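Local coordinates for putative TOXIN related protein (Parabacteroides distasonis ATCC 8503, PDB 3K0Y) that is of unknown function but joins a NigD-like OB domain to a NigD-like beta-sandwich domain, at residues D10-V15 with V56-L61; Q47-Q52 with I81-T86; G130-F135 with N155-P160; D146-E151 with P177-E182. All coordinates share one frame; numbering follows the deposited sequence. Where two conformers were deposited one is given.

Overall arrangement
From the N terminus, strand 11-22 pairs with strand 52-62 in contact 1, closing a loop of 40 residues in the OB domain. Contact 2 crosses it along the chain: 47-52 lies inside that loop and meets 81-86 on strand 74-88, the next strand of the same sheet. The two touch where Val15 packs on Ile84 and Val56 on Ile81. Further along, in the beta-sandwich domain, contact 3 ties the approach to strand 135-139 to the turn after strand 149-155. Contact 4 crosses contact 3 in sequence, linking the start of strand 149-155 to the loop before strand 184-192; their centres lie about 31 Å apart.

Contact 1 of 4, residues D10-V15 with V56-L61; sequences DIWIAV and VNFTIL
Trp12 and Phe58 face each other across an antiparallel strand pair of the OB domain, strand 11-22 against strand 52-62. They form a hydrogen-bonded pair: Trp12 N to Phe58 O is 2.9 Å and nearly straight, and Phe58 N returns the bond to Trp12 O. Ala14 and Val56 repeat this two residues on, with Val56 N 2.9 Å from Ala14 O. With Phe58 CG between its backbone N and carbonyl carbon (chi1 64°), the ring comes up against Trp12: Trp12 CB lies over one ring face, offset to the rim, in a CH-pi contact with CB 3.6 Å from the ring centroid. The indole itself meets the phenyl ring obliquely, its five-membered ring tilted 34° to the phenyl plane, while Ala14 CB meets the phenyl edge at CE1, 4.1 Å away. Ile60 CG1 reaches the indole edge, 3.8 Å from Trp12 NE1. The other face of the sheet carries Ile11, Ile13, Asn57 and Thr59. Asn57 OD1 touches Ile11 CG2 at 3.5 Å. Asn79 ND2 on strand 74-88 donates to both Asn57 OD1 and Thr59 OG1, fixing these polar ends beside the aliphatic side chains. At the start of the pair, Ile11 CD1 rests 3.7 Å from Thr59 OG1.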
# COMPACT_ATOMS: atom_id res chain seq x y z
N ASP A 10 -4.44 -17.55 18.22
CA ASP A 10 -3.85 -18.71 17.52
C ASP A 10 -3.67 -18.33 16.05
O ASP A 10 -2.54 -18.24 15.55
CB ASP A 10 -4.75 -19.95 17.66
CG ASP A 10 -4.02 -21.23 17.33
OD1 ASP A 10 -2.86 -21.37 17.77
OD2 ASP A 10 -4.60 -22.11 16.65
N ILE A 11 -4.79 -18.07 15.39
CA ILE A 11 -4.82 -17.63 14.00
C ILE A 11 -4.73 -16.11 13.95
O ILE A 11 -5.51 -15.43 14.60
CB ILE A 11 -6.11 -18.09 13.32
CG1 ILE A 11 -6.00 -19.56 12.91
CG2 ILE A 11 -6.42 -17.25 12.11
CD1 ILE A 11 -5.44 -20.46 14.01
N TRP A 12 -3.78 -15.59 13.17
CA TRP A 12 -3.63 -14.16 12.94
C TRP A 12 -3.82 -13.83 11.45
O TRP A 12 -3.44 -14.61 10.57
CB TRP A 12 -2.24 -13.70 13.38
CG TRP A 12 -1.95 -13.91 14.82
CD1 TRP A 12 -1.08 -14.82 15.36
CD2 TRP A 12 -2.52 -13.21 15.94
NE1 TRP A 12 -1.07 -14.73 16.72
CE2 TRP A 12 -1.95 -13.75 17.11
CE3 TRP A 12 -3.46 -12.18 16.05
CZ2 TRP A 12 -2.29 -13.29 18.39
CZ3 TRP A 12 -3.80 -11.72 17.33
CH2 TRP A 12 -3.22 -12.28 18.48
N ILE A 13 -4.40 -12.67 11.16
CA ILE A 13 -4.46 -12.16 9.81
C ILE A 13 -3.84 -10.80 9.81
O ILE A 13 -4.19 -9.97 10.63
CB ILE A 13 -5.88 -12.13 9.24
CG1 ILE A 13 -6.58 -13.49 9.51
CG2 ILE A 13 -5.81 -11.89 7.71
CD1 ILE A 13 -7.89 -13.74 8.74
N ALA A 14 -2.87 -10.58 8.92
CA ALA A 14 -2.16 -9.31 8.86
C ALA A 14 -1.56 -9.03 7.46
O ALA A 14 -1.32 -9.97 6.68
CB ALA A 14 -1.06 -9.28 9.94
N VAL A 15 -1.32 -7.75 7.17
CA VAL A 15 -0.60 -7.34 5.99
C VAL A 15 0.90 -7.45 6.36
O VAL A 15 1.29 -7.03 7.46
CB VAL A 15 -1.05 -5.92 5.49
CG1 VAL A 15 -0.20 -5.42 4.28
CG2 VAL A 15 -2.52 -5.94 5.13
N VAL A 56 -1.64 -12.23 4.91
CA VAL A 56 -1.17 -13.51 5.41
C VAL A 56 -2.00 -14.03 6.59
O VAL A 56 -2.19 -13.33 7.57
CB VAL A 56 0.31 -13.41 5.86
CG1 VAL A 56 0.80 -14.78 6.30
CG2 VAL A 56 1.21 -12.84 4.71
N ASN A 57 -2.45 -15.28 6.48
CA ASN A 57 -3.12 -16.01 7.55
C ASN A 57 -2.07 -16.97 8.11
O ASN A 57 -1.57 -17.84 7.38
CB ASN A 57 -4.31 -16.76 6.98
CG ASN A 57 -5.15 -17.51 8.08
OD1 ASN A 57 -4.64 -17.92 9.13
ND2 ASN A 57 -6.44 -17.66 7.81
N PHE A 58 -1.67 -16.76 9.36
CA PHE A 58 -0.58 -17.51 9.94
C PHE A 58 -0.89 -17.94 11.40
O PHE A 58 -1.72 -17.33 12.09
CB PHE A 58 0.74 -16.73 9.86
CG PHE A 58 0.75 -15.44 10.65
CD1 PHE A 58 0.27 -14.26 10.10
CD2 PHE A 58 1.24 -15.41 11.96
CE1 PHE A 58 0.26 -13.09 10.83
CE2 PHE A 58 1.24 -14.22 12.69
CZ PHE A 58 0.76 -13.05 12.11
N THR A 59 -0.21 -18.99 11.82
CA THR A 59 -0.30 -19.54 13.17
C THR A 59 1.10 -19.51 13.77
O THR A 59 2.05 -20.01 13.16
CB THR A 59 -0.81 -20.97 13.12
OG1 THR A 59 -2.10 -21.00 12.51
CG2 THR A 59 -0.88 -21.60 14.55
N ILE A 60 1.23 -18.91 14.95
CA ILE A 60 2.51 -18.80 15.63
C ILE A 60 2.91 -20.17 16.19
O ILE A 60 2.10 -20.79 16.86
CB ILE A 60 2.42 -17.80 16.79
CG1 ILE A 60 2.29 -16.37 16.25
CG2 ILE A 60 3.61 -17.98 17.76
CD1 ILE A 60 3.60 -15.57 16.17
N LEU A 61 4.13 -20.62 15.92
CA LEU A 61 4.60 -21.94 16.37
C LEU A 61 5.53 -21.86 17.58
O LEU A 61 5.60 -22.81 18.38
CB LEU A 61 5.32 -22.66 15.23
CG LEU A 61 4.51 -22.95 13.96
CD1 LEU A 61 5.36 -23.77 12.97
CD2 LEU A 61 3.21 -23.69 14.29

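Contact 2 of 4, residues Q47-Q52 with I81-T86; sequences QPKPNQ and IHNILT
Gln52 CG stands anti to its backbone N (chi1 171°) and the chain then bends at chi2 (68°), carrying the amide over to strand 74-88, where Asn83 and Ile84 meet it. Gln52 NE2 comes within 2.7 Å of Ile84 O, but the N-H points well off the line and the bond is weak. The same carbonyl oxygen accepts from Thr86 OG1 at 2.8 Å, the hydroxyl lying above the carbonyl plane. The Asn83 amide stacks on that of Gln52 with the planes 15° apart; Gln52 NE2 is 3.6 Å from Asn83 CB. Asn83 OD1 is turned to Tyr46 OH, its hydrogen-bond partner. Two waters widen the interface. One accepts from Lys49 NZ and Asn83 ND2 and donates to Gln47 O, bridging the loop to the strand; Lys49 NZ and Asn83 ND2 themselves lie 3.8 Å apart. The other donates to Gln52 OE1, 2.9 Å away, and accepts from Thr86 N. Beyond the amide, Thr86 CG2 abuts Asn51 O at 3.1 Å. The contact thus lays the loop leading into strand 52-62 against strand 74-88 of the OB domain: Arg53 N binds Thr86 OG1, Pro48 packs on Val18 and Pro20 of strand 11-22, and Thr86 and Asn51 touch strand 163-172.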
# COMPACT_ATOMS: atom_id res chain seq x y z
N GLN A 47 5.95 -17.96 -4.79
CA GLN A 47 7.15 -17.31 -5.30
C GLN A 47 7.32 -15.93 -4.65
O GLN A 47 6.58 -15.01 -4.94
CB GLN A 47 7.09 -17.21 -6.83
CG GLN A 47 8.34 -16.55 -7.49
CD GLN A 47 9.64 -17.37 -7.33
OE1 GLN A 47 10.66 -16.84 -6.85
NE2 GLN A 47 9.61 -18.66 -7.73
N PRO A 48 8.26 -15.82 -3.71
CA PRO A 48 8.45 -14.53 -3.08
C PRO A 48 9.11 -13.58 -4.04
O PRO A 48 9.92 -14.00 -4.87
CB PRO A 48 9.33 -14.85 -1.87
CG PRO A 48 10.05 -16.14 -2.24
CD PRO A 48 9.18 -16.85 -3.21
N LYS A 49 8.69 -12.32 -3.98
CA LYS A 49 9.22 -11.26 -4.81
C LYS A 49 9.70 -10.11 -3.92
O LYS A 49 9.17 -9.91 -2.84
CB LYS A 49 8.15 -10.73 -5.77
CG LYS A 49 7.71 -11.70 -6.86
CD LYS A 49 6.25 -11.34 -7.28
CE LYS A 49 5.68 -12.39 -8.27
NZ LYS A 49 4.21 -12.57 -7.97
N PRO A 50 10.71 -9.37 -4.38
CA PRO A 50 11.14 -8.21 -3.60
C PRO A 50 10.04 -7.16 -3.56
O PRO A 50 9.34 -6.97 -4.54
CB PRO A 50 12.35 -7.69 -4.40
CG PRO A 50 11.99 -8.05 -5.82
CD PRO A 50 11.39 -9.44 -5.70
N ASN A 51 9.87 -6.50 -2.43
CA ASN A 51 8.97 -5.34 -2.34
C ASN A 51 7.49 -5.60 -2.67
O ASN A 51 6.85 -4.86 -3.41
CB ASN A 51 9.57 -4.23 -3.19
CG ASN A 51 11.04 -4.01 -2.89
OD1 ASN A 51 11.90 -4.29 -3.72
ND2 ASN A 51 11.34 -3.60 -1.67
N GLN A 52 6.97 -6.70 -2.12
CA GLN A 52 5.62 -7.16 -2.41
C GLN A 52 4.96 -7.32 -1.06
O GLN A 52 5.57 -7.89 -0.15
CB GLN A 52 5.71 -8.52 -3.11
CG GLN A 52 4.44 -9.23 -3.30
CD GLN A 52 3.52 -8.55 -4.28
OE1 GLN A 52 3.86 -8.38 -5.43
NE2 GLN A 52 2.32 -8.22 -3.84
N ILE A 81 -1.65 -17.09 1.93
CA ILE A 81 -0.94 -15.86 1.62
C ILE A 81 -1.49 -15.37 0.28
O ILE A 81 -1.45 -16.10 -0.74
CB ILE A 81 0.60 -16.08 1.62
CG1 ILE A 81 1.34 -14.83 1.17
CG2 ILE A 81 0.95 -17.30 0.74
CD1 ILE A 81 2.78 -14.83 1.57
N HIS A 82 -2.10 -14.19 0.33
CA HIS A 82 -2.74 -13.57 -0.82
C HIS A 82 -2.04 -12.25 -1.12
O HIS A 82 -2.16 -11.31 -0.35
CB HIS A 82 -4.21 -13.31 -0.51
CG HIS A 82 -4.90 -14.45 0.16
ND1 HIS A 82 -5.17 -15.64 -0.47
CD2 HIS A 82 -5.40 -14.57 1.42
CE1 HIS A 82 -5.80 -16.45 0.36
NE2 HIS A 82 -5.96 -15.82 1.51
N ASN A 83 -1.31 -12.18 -2.23
CA ASN A 83 -0.63 -10.94 -2.58
C ASN A 83 -1.58 -9.76 -2.68
O ASN A 83 -2.72 -9.87 -3.12
CB ASN A 83 0.12 -11.12 -3.88
CG ASN A 83 1.34 -12.00 -3.73
OD1 ASN A 83 1.67 -12.43 -2.61
ND2 ASN A 83 2.01 -12.29 -4.85
N ILE A 84 -1.08 -8.62 -2.23
CA ILE A 84 -1.77 -7.36 -2.33
C ILE A 84 -1.06 -6.62 -3.48
O ILE A 84 0.17 -6.59 -3.54
CB ILE A 84 -1.69 -6.58 -1.01
CG1 ILE A 84 -2.52 -7.28 0.06
CG2 ILE A 84 -2.10 -5.11 -1.20
CD1 ILE A 84 -2.26 -6.78 1.51
N LEU A 85 -1.82 -6.05 -4.40
CA LEU A 85 -1.22 -5.23 -5.44
C LEU A 85 -0.25 -4.18 -4.80
O LEU A 85 -0.67 -3.35 -4.00
CB LEU A 85 -2.30 -4.51 -6.26
CG LEU A 85 -1.78 -3.54 -7.29
CD1 LEU A 85 -0.98 -4.36 -8.48
CD2 LEU A 85 -2.88 -2.70 -7.88
N THR A 86 1.03 -4.26 -5.16
CA THR A 86 2.09 -3.42 -4.61
C THR A 86 2.82 -2.66 -5.72
O THR A 86 3.37 -3.27 -6.60
CB THR A 86 3.06 -4.28 -3.77
OG1 THR A 86 2.27 -4.96 -2.75
CG2 THR A 86 4.12 -3.38 -3.09
O HOH W 1 4.07 -14.48 -5.63
O HOH W 2 1.84 -6.72 -6.65

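Contact 3 of 4, residues G130-F135 with N155-P160; sequences GKTAHF and NAYDDP
A type II' beta turn, Ala156 to Asp159, follows strand 149-155 of the beta-sandwich domain and presents Asp159 to Lys131, Thr132 and His134 of the facing loop. Asp159 OD1 accepts two backbone N-H groups: Lys131 N at 2.9 Å, met on the syn side, and Thr132 N at 3.1 Å, coming from above the carboxylate plane. Asp159 OD2 takes His134 NE2 at 2.7 Å on its anti side, tilted out of the carboxylate plane. The donor bond lies near the imidazole plane, with ring and carboxylate turned 83° to each other. Gly129 N also donates to OD2, so four N-H groups grip this buried carboxylate and would be expected to stabilise its negative charge. Ala156 CA sits over the centre of one His134 face, a CH-pi contact of 3.9 Å to the centroid. Asp158 CG lies between its backbone N and carbonyl carbon (chi1 59°), and OD1 accepts from Thr132 OG1 at 2.7 Å; the Lys131 NZ salt bridge to OD2 is long. Lys131 CD presses tightly on Pro160 CD. In an Asx turn, Asn155 OD1 holds Tyr157 N, while Tyr157 OH lies 3.3 Å from Phe135 CB. Phe135 and Asn155 form an antiparallel hydrogen-bonded pair where strands 135-139 and 149-155 meet; beside them His134 stacks on Trp128, binds His154 NE2 through ND1, and Ile100 O accepts from Asn155 ND2.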
# COMPACT_ATOMS: atom_id res chain seq x y z
N GLY A 130 -16.99 -6.39 -13.54
CA GLY A 130 -16.41 -7.65 -13.96
C GLY A 130 -15.92 -7.62 -15.39
O GLY A 130 -15.49 -8.63 -15.91
N LYS A 131 -15.98 -6.46 -16.03
CA LYS A 131 -15.72 -6.33 -17.47
C LYS A 131 -14.32 -5.78 -17.78
O LYS A 131 -13.67 -6.21 -18.73
CB LYS A 131 -16.80 -5.44 -18.09
CG LYS A 131 -16.57 -4.94 -19.52
CD LYS A 131 -17.50 -3.75 -19.85
CE LYS A 131 -17.71 -3.57 -21.36
NZ LYS A 131 -16.43 -3.95 -22.04
N THR A 132 -13.87 -4.82 -16.99
CA THR A 132 -12.58 -4.16 -17.26
C THR A 132 -11.84 -3.91 -15.97
O THR A 132 -12.42 -3.40 -15.01
CB THR A 132 -12.72 -2.77 -17.95
OG1 THR A 132 -13.65 -2.86 -19.01
CG2 THR A 132 -11.37 -2.29 -18.52
N ALA A 133 -10.56 -4.24 -16.01
CA ALA A 133 -9.61 -4.05 -14.95
C ALA A 133 -9.49 -2.55 -14.58
O ALA A 133 -9.42 -1.70 -15.45
CB ALA A 133 -8.24 -4.62 -15.43
N HIS A 134 -9.50 -2.24 -13.28
CA HIS A 134 -9.34 -0.87 -12.81
C HIS A 134 -7.85 -0.56 -12.58
O HIS A 134 -7.12 -1.42 -12.15
CB HIS A 134 -10.12 -0.66 -11.51
CG HIS A 134 -11.59 -0.87 -11.63
ND1 HIS A 134 -12.48 -0.35 -10.72
CD2 HIS A 134 -12.34 -1.56 -12.54
CE1 HIS A 134 -13.72 -0.69 -11.08
NE2 HIS A 134 -13.65 -1.42 -12.18
N PHE A 135 -7.43 0.68 -12.86
CA PHE A 135 -6.05 1.14 -12.72
C PHE A 135 -5.96 1.93 -11.42
O PHE A 135 -6.69 2.89 -11.27
CB PHE A 135 -5.76 2.06 -13.90
CG PHE A 135 -4.30 2.36 -14.17
CD1 PHE A 135 -3.30 1.44 -13.89
CD2 PHE A 135 -3.99 3.51 -14.86
CE1 PHE A 135 -1.97 1.68 -14.24
CE2 PHE A 135 -2.66 3.80 -15.22
CZ PHE A 135 -1.64 2.85 -14.92
N ASN A 155 -9.04 4.61 -11.82
CA ASN A 155 -9.71 4.62 -13.13
C ASN A 155 -10.45 3.31 -13.34
O ASN A 155 -9.83 2.28 -13.45
CB ASN A 155 -8.70 4.77 -14.25
CG ASN A 155 -9.27 5.41 -15.50
OD1 ASN A 155 -10.44 5.25 -15.81
ND2 ASN A 155 -8.44 6.15 -16.20
N ALA A 156 -11.77 3.39 -13.42
CA ALA A 156 -12.67 2.25 -13.73
C ALA A 156 -12.93 2.05 -15.24
O ALA A 156 -13.59 1.06 -15.64
CB ALA A 156 -14.02 2.47 -13.02
N TYR A 157 -12.46 3.00 -16.06
CA TYR A 157 -12.69 3.01 -17.53
C TYR A 157 -14.18 2.80 -17.84
O TYR A 157 -15.01 3.53 -17.34
CB TYR A 157 -11.77 1.97 -18.25
CG TYR A 157 -10.29 2.19 -17.99
CD1 TYR A 157 -9.59 3.23 -18.62
CD2 TYR A 157 -9.61 1.39 -17.07
CE1 TYR A 157 -8.22 3.43 -18.36
CE2 TYR A 157 -8.25 1.60 -16.77
CZ TYR A 157 -7.57 2.61 -17.41
OH TYR A 157 -6.26 2.77 -17.10
N ASP A 158 -14.51 1.81 -18.64
CA ASP A 158 -15.92 1.55 -19.01
C ASP A 158 -16.56 0.42 -18.20
O ASP A 158 -17.57 -0.10 -18.61
CB ASP A 158 -16.03 1.23 -20.52
CG ASP A 158 -15.19 0.03 -20.94
OD1 ASP A 158 -14.37 -0.50 -20.16
OD2 ASP A 158 -15.35 -0.41 -22.08
N ASP A 159 -15.96 0.02 -17.08
CA ASP A 159 -16.51 -1.04 -16.25
C ASP A 159 -17.91 -0.69 -15.74
O ASP A 159 -18.08 0.30 -15.06
CB ASP A 159 -15.63 -1.33 -15.05
CG ASP A 159 -15.82 -2.72 -14.50
OD1 ASP A 159 -16.15 -3.66 -15.29
OD2 ASP A 159 -15.61 -2.88 -13.29
N PRO A 160 -18.91 -1.52 -16.06
CA PRO A 160 -20.20 -1.27 -15.42
C PRO A 160 -20.08 -1.27 -13.90
O PRO A 160 -19.17 -1.87 -13.34
CB PRO A 160 -21.08 -2.42 -15.90
CG PRO A 160 -20.38 -3.07 -17.01
CD PRO A 160 -18.92 -2.75 -16.85

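Contact 4 of 4, residues D146-E151 with P177-E182; sequences DPYTLE and PDTKGE
The Tyr148 ring meets Pro177 at its edge: Pro177 O lies near the ring plane and accepts a hydrogen bond from Tyr148 OH, the two oxygens 2.7 Å apart. Thr179 CG2 approaches obliquely, 3.5 Å from the same OH. Seen from the carbonyl, the hydroxyl stands above the plane, 55° out of it, with a C=O...O angle of 120°. Tyr148 and Pro177 reach toward each other tip to tip. Pro177 CD lies 4.0 Å from Tyr148 CE1. Pro147 and Pro177 cross at about a right angle, with Pro147 CB against Pro177 CG at 3.6 Å. The contact joins the turn before strand 149-155 to the loop leading to strand 184-192, in the beta-sandwich domain. A type I turn, Asp146 to Thr149, leads into strand 149-155 and carries Pro147 and Tyr148 at its two central positions. A type II' turn, Thr179 to Glu182, precedes strand 184-192. Thr179 OG1 lies between its backbone N and carbonyl carbon (chi1 70°) and donates to Glu182 O at 2.6 Å, in the carbonyl plane, which braces that turn. The same rotation puts CG2 anti to the carbonyl carbon, where it meets Tyr148 OH. Ser205 OG bonds Thr179 N, Gln140 NE2 bonds Pro147 O, and Tyr148 also packs on Val184, at the start of strand 184-192, the strand that pairs with 149-155.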
# COMPACT_ATOMS: atom_id res chain seq x y z
N ASP A 146 5.69 20.38 -3.08
CA ASP A 146 4.73 19.77 -2.15
C ASP A 146 4.98 18.26 -2.19
O ASP A 146 4.09 17.49 -2.53
CB ASP A 146 3.31 20.14 -2.61
CG ASP A 146 2.23 19.95 -1.50
OD1 ASP A 146 2.53 19.47 -0.33
OD2 ASP A 146 1.03 20.27 -1.84
N PRO A 147 6.20 17.83 -1.85
CA PRO A 147 6.56 16.41 -2.05
C PRO A 147 5.72 15.41 -1.22
O PRO A 147 5.48 14.27 -1.67
CB PRO A 147 8.04 16.36 -1.68
CG PRO A 147 8.29 17.56 -0.85
CD PRO A 147 7.30 18.60 -1.24
N TYR A 148 5.20 15.86 -0.09
CA TYR A 148 4.47 14.99 0.83
C TYR A 148 2.97 15.08 0.68
O TYR A 148 2.24 14.68 1.59
CB TYR A 148 4.87 15.31 2.26
CG TYR A 148 6.33 15.11 2.46
CD1 TYR A 148 6.88 13.84 2.36
CD2 TYR A 148 7.19 16.18 2.71
CE1 TYR A 148 8.24 13.62 2.54
CE2 TYR A 148 8.58 15.97 2.91
CZ TYR A 148 9.08 14.70 2.82
OH TYR A 148 10.40 14.43 2.99
N THR A 149 2.52 15.62 -0.46
CA THR A 149 1.10 15.69 -0.79
C THR A 149 0.94 14.72 -1.98
O THR A 149 1.58 14.89 -3.05
CB THR A 149 0.58 17.12 -1.16
OG1 THR A 149 0.70 18.03 -0.05
CG2 THR A 149 -0.90 17.07 -1.60
N LEU A 150 0.09 13.71 -1.78
CA LEU A 150 -0.15 12.67 -2.77
C LEU A 150 -1.61 12.58 -3.15
O LEU A 150 -2.48 13.07 -2.42
CB LEU A 150 0.35 11.35 -2.25
CG LEU A 150 1.79 11.30 -1.73
CD1 LEU A 150 1.97 10.05 -0.82
CD2 LEU A 150 2.76 11.22 -2.88
N GLU A 151 -1.88 11.97 -4.31
CA GLU A 151 -3.24 11.71 -4.74
C GLU A 151 -3.40 10.21 -5.04
O GLU A 151 -2.62 9.63 -5.79
CB GLU A 151 -3.59 12.47 -6.00
CG GLU A 151 -3.56 13.91 -5.90
CD GLU A 151 -3.86 14.64 -7.25
OE1 GLU A 151 -3.87 14.01 -8.34
OE2 GLU A 151 -4.09 15.85 -7.18
N PRO A 177 11.15 12.21 -0.65
CA PRO A 177 12.43 12.73 -0.15
C PRO A 177 12.68 12.32 1.29
O PRO A 177 11.73 12.20 2.11
CB PRO A 177 12.34 14.26 -0.33
CG PRO A 177 11.06 14.54 -1.14
CD PRO A 177 10.18 13.28 -0.94
N ASP A 178 13.95 12.08 1.61
CA ASP A 178 14.33 11.65 2.95
C ASP A 178 13.86 12.71 3.94
O ASP A 178 14.04 13.88 3.70
CB ASP A 178 15.83 11.43 3.07
CG ASP A 178 16.18 10.54 4.27
OD1 ASP A 178 15.76 10.84 5.41
OD2 ASP A 178 16.86 9.51 4.07
N THR A 179 13.20 12.30 5.01
CA THR A 179 12.76 13.25 6.02
C THR A 179 13.87 13.46 7.03
O THR A 179 13.67 14.15 8.01
CB THR A 179 11.52 12.76 6.79
OG1 THR A 179 11.90 11.67 7.64
CG2 THR A 179 10.41 12.35 5.84
N LYS A 180 15.04 12.90 6.73
CA LYS A 180 16.14 12.73 7.67
C LYS A 180 15.60 11.65 8.60
O LYS A 180 15.12 10.61 8.09
CB LYS A 180 16.51 14.04 8.35
CG LYS A 180 16.53 15.28 7.42
CD LYS A 180 17.15 15.04 6.06
CE LYS A 180 17.25 16.33 5.24
NZ LYS A 180 18.63 16.91 5.21
N GLY A 181 15.61 11.86 9.92
CA GLY A 181 14.84 10.97 10.82
C GLY A 181 13.78 11.72 11.62
O GLY A 181 13.47 11.33 12.75
N GLU A 182 13.26 12.80 11.04
CA GLU A 182 12.14 13.57 11.59
C GLU A 182 10.82 13.05 10.99
O GLU A 182 10.79 12.52 9.88
CB GLU A 182 12.27 15.06 11.24
CG GLU A 182 13.02 15.98 12.24
CD GLU A 182 12.78 17.50 11.95
OE1 GLU A 182 11.62 17.94 12.07
OE2 GLU A 182 13.74 18.25 11.58